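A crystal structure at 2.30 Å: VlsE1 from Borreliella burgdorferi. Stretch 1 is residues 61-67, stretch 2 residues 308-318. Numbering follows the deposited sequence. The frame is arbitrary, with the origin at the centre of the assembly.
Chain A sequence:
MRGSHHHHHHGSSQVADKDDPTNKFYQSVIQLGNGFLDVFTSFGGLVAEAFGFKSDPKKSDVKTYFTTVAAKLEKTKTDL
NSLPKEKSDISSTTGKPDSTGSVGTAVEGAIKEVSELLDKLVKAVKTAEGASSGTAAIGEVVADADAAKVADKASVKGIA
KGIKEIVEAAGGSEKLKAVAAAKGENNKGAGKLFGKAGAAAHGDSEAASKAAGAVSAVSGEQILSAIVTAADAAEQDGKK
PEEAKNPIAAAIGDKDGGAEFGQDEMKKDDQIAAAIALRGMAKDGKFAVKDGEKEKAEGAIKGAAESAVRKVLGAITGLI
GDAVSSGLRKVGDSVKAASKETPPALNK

Stretch 1 (61-67) DVKTYFT
Stretch 2, residues 308-318: AVRKVLGAITG

Both stretches are helical from end to end, and each helix extends beyond its stretch in both directions. In residues 61-67 phi lies between -67° and -56° and psi between -53° and -28°; in residues 308-318 the ranges are -69° to -57° and -48° to -35°. The i to i+4 hydrogen bonds confirm the assignment: Tyr65 N to Asp61 O is 2.9 Å, Gly314 N to Arg310 O is 3.1 Å, and Thr317 N to Leu313 O is 2.9 Å. The helices run in the same direction, with 4° between their N-to-C vectors, and their axes approach to 12.0 Å. Register is set by Tyr65 and Leu313, whose CA atoms lie 8.4 Å apart. At this axial separation the contact is made by side chains reaching across the gap, and it buries 293 Å² in total.

Tyr65 contributes the largest share. Its CA-to-CB bond points toward the second helix, and chi1 of 167° (t) with chi2 of 81° extends the ring to the backbone turn between Leu313 and Thr317. There Tyr65 OH and Thr317 OG1 form a hydrogen bond of 2.6 Å; either hydroxyl could be the donor. Thr317, with chi1 of -66° (m), has a sideways CA-to-CB bond, and its OG1 meets the tyrosine ring at the edge, near the ring plane, as expected for a partner of the phenolic oxygen. Tyr65 OH is also 3.1 Å from Leu313 O, the carbonyl that accepts Thr317 N, and 3.7 Å from Ile316 CG2.

Leu313 points toward the first helix and adopts chi1 of -63° (m) and chi2 of -174° (t). Its CD1 lies over one face of the Tyr65 ring, while its CD2 comes within 3.8 Å of Tyr65 CE2. The same CD2 is 4.1 Å from Phe66 CZ, so this methyl touches both aromatic residues.

Phe66 leaves its backbone sideways, but chi1 of -71° (m) and chi2 of -55° bring the end of its ring nearer the second helix. Ile316, pointing toward the first helix with chi1 of -71° (m) and chi2 of 178° (t), places CD1 at the edge of that ring, 4.3 Å from Phe66 CE1.

One helical turn before Phe66 and Leu313, Val62 (chi1 177°, t) and Val309 (chi1 52°, p) continue the apolar seam. Val62 CG2 to Val309 CG2 is 4.4 Å, a looser approach than that of Leu313 to Tyr65.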

# COMPACT_ATOMS: atom_id res chain seq x y z
N ASP A 61 4.95 -7.17 -9.52
CA ASP A 61 5.66 -5.95 -9.85
C ASP A 61 6.00 -5.22 -8.55
O ASP A 61 7.00 -4.48 -8.48
CB ASP A 61 4.81 -5.04 -10.74
CG ASP A 61 4.71 -5.53 -12.16
OD1 ASP A 61 5.76 -5.85 -12.74
OD2 ASP A 61 3.58 -5.61 -12.69
N VAL A 62 5.18 -5.43 -7.53
CA VAL A 62 5.38 -4.81 -6.23
C VAL A 62 6.65 -5.35 -5.59
O VAL A 62 7.42 -4.61 -4.97
CB VAL A 62 4.17 -5.08 -5.29
CG1 VAL A 62 4.43 -4.48 -3.91
CG2 VAL A 62 2.90 -4.50 -5.90
N LYS A 63 6.87 -6.65 -5.73
CA LYS A 63 8.05 -7.28 -5.18
C LYS A 63 9.26 -6.74 -5.92
O LYS A 63 10.27 -6.36 -5.31
CB LYS A 63 7.96 -8.80 -5.33
CG LYS A 63 9.05 -9.58 -4.61
CD LYS A 63 8.90 -11.07 -4.89
CE LYS A 63 9.92 -11.89 -4.13
NZ LYS A 63 9.69 -11.84 -2.68
N THR A 64 9.14 -6.68 -7.24
CA THR A 64 10.22 -6.18 -8.10
C THR A 64 10.61 -4.76 -7.69
O THR A 64 11.80 -4.42 -7.64
CB THR A 64 9.78 -6.19 -9.58
OG1 THR A 64 9.48 -7.54 -9.97
CG2 THR A 64 10.87 -5.64 -10.49
N TYR A 65 9.61 -3.94 -7.40
CA TYR A 65 9.84 -2.57 -6.98
C TYR A 65 10.73 -2.53 -5.73
O TYR A 65 11.75 -1.84 -5.72
CB TYR A 65 8.51 -1.86 -6.67
CG TYR A 65 8.69 -0.56 -5.92
CD1 TYR A 65 9.02 0.63 -6.59
CD2 TYR A 65 8.58 -0.52 -4.53
CE1 TYR A 65 9.25 1.81 -5.88
CE2 TYR A 65 8.81 0.65 -3.81
CZ TYR A 65 9.14 1.81 -4.49
OH TYR A 65 9.39 2.96 -3.75
N PHE A 66 10.35 -3.28 -4.69
CA PHE A 66 11.15 -3.30 -3.47
C PHE A 66 12.56 -3.86 -3.69
O PHE A 66 13.53 -3.29 -3.20
CB PHE A 66 10.45 -4.10 -2.36
CG PHE A 66 9.23 -3.41 -1.79
CD1 PHE A 66 9.32 -2.13 -1.27
CD2 PHE A 66 8.00 -4.07 -1.75
CE1 PHE A 66 8.19 -1.49 -0.71
CE2 PHE A 66 6.88 -3.45 -1.20
CZ PHE A 66 6.97 -2.16 -0.68
N THR A 67 12.68 -4.96 -4.43
CA THR A 67 14.00 -5.55 -4.70
C THR A 67 14.89 -4.52 -5.38
O THR A 67 16.05 -4.31 -4.99
CB THR A 67 13.91 -6.79 -5.61
OG1 THR A 67 12.89 -7.68 -5.13
CG2 THR A 67 15.27 -7.55 -5.63
N ALA A 308 -4.19 3.33 -6.20
CA ALA A 308 -3.87 3.26 -4.78
C ALA A 308 -2.42 2.78 -4.59
O ALA A 308 -1.66 3.36 -3.82
CB ALA A 308 -4.82 2.30 -4.06
N VAL A 309 -2.04 1.72 -5.29
CA VAL A 309 -0.68 1.23 -5.14
C VAL A 309 0.35 2.19 -5.74
O VAL A 309 1.38 2.46 -5.12
CB VAL A 309 -0.52 -0.18 -5.74
CG1 VAL A 309 -1.04 -0.20 -7.16
CG2 VAL A 309 0.95 -0.58 -5.70
N ARG A 310 0.09 2.73 -6.92
CA ARG A 310 1.03 3.67 -7.52
C ARG A 310 1.25 4.87 -6.61
O ARG A 310 2.35 5.40 -6.53
CB ARG A 310 0.54 4.14 -8.89
CG ARG A 310 0.66 3.13 -10.02
CD ARG A 310 0.44 3.79 -11.38
NE ARG A 310 -0.93 4.24 -11.57
CZ ARG A 310 -1.84 3.61 -12.31
NH1 ARG A 310 -1.51 2.49 -12.96
NH2 ARG A 310 -3.06 4.09 -12.42
N LYS A 311 0.19 5.32 -5.92
CA LYS A 311 0.31 6.47 -5.02
C LYS A 311 1.16 6.12 -3.79
O LYS A 311 2.02 6.91 -3.37
CB LYS A 311 -1.07 6.96 -4.55
CG LYS A 311 -1.84 7.78 -5.58
CD LYS A 311 -3.10 8.43 -4.95
CE LYS A 311 -3.74 9.40 -5.94
NZ LYS A 311 -4.90 10.12 -5.35
N VAL A 312 0.92 4.96 -3.20
CA VAL A 312 1.68 4.55 -2.02
C VAL A 312 3.18 4.32 -2.32
O VAL A 312 4.04 4.82 -1.59
CB VAL A 312 1.06 3.29 -1.38
CG1 VAL A 312 0.66 2.33 -2.46
CG2 VAL A 312 2.06 2.62 -0.46
N LEU A 313 3.48 3.60 -3.39
CA LEU A 313 4.87 3.33 -3.76
C LEU A 313 5.62 4.58 -4.20
O LEU A 313 6.82 4.72 -3.97
CB LEU A 313 4.93 2.29 -4.88
CG LEU A 313 4.38 0.90 -4.58
CD1 LEU A 313 4.66 -0.01 -5.77
CD2 LEU A 313 5.05 0.36 -3.34
N GLY A 314 4.91 5.49 -4.86
CA GLY A 314 5.53 6.73 -5.28
C GLY A 314 5.90 7.55 -4.06
O GLY A 314 6.95 8.18 -4.02
N ALA A 315 5.04 7.54 -3.04
CA ALA A 315 5.33 8.30 -1.83
C ALA A 315 6.52 7.68 -1.08
O ALA A 315 7.34 8.39 -0.49
CB ALA A 315 4.08 8.34 -0.93
N ILE A 316 6.62 6.35 -1.11
CA ILE A 316 7.72 5.66 -0.45
C ILE A 316 9.00 6.08 -1.17
O ILE A 316 10.01 6.37 -0.53
CB ILE A 316 7.55 4.12 -0.53
CG1 ILE A 316 6.40 3.68 0.39
CG2 ILE A 316 8.84 3.42 -0.13
CD1 ILE A 316 6.12 2.18 0.35
N THR A 317 8.92 6.16 -2.49
CA THR A 317 10.06 6.58 -3.30
C THR A 317 10.47 8.01 -2.93
O THR A 317 11.66 8.30 -2.79
CB THR A 317 9.70 6.51 -4.80
OG1 THR A 317 9.49 5.14 -5.17
CG2 THR A 317 10.81 7.09 -5.66
N GLY A 318 9.49 8.89 -2.78
CA GLY A 318 9.80 10.27 -2.42
C GLY A 318 10.40 10.37 -1.03
O GLY A 318 11.37 11.09 -0.81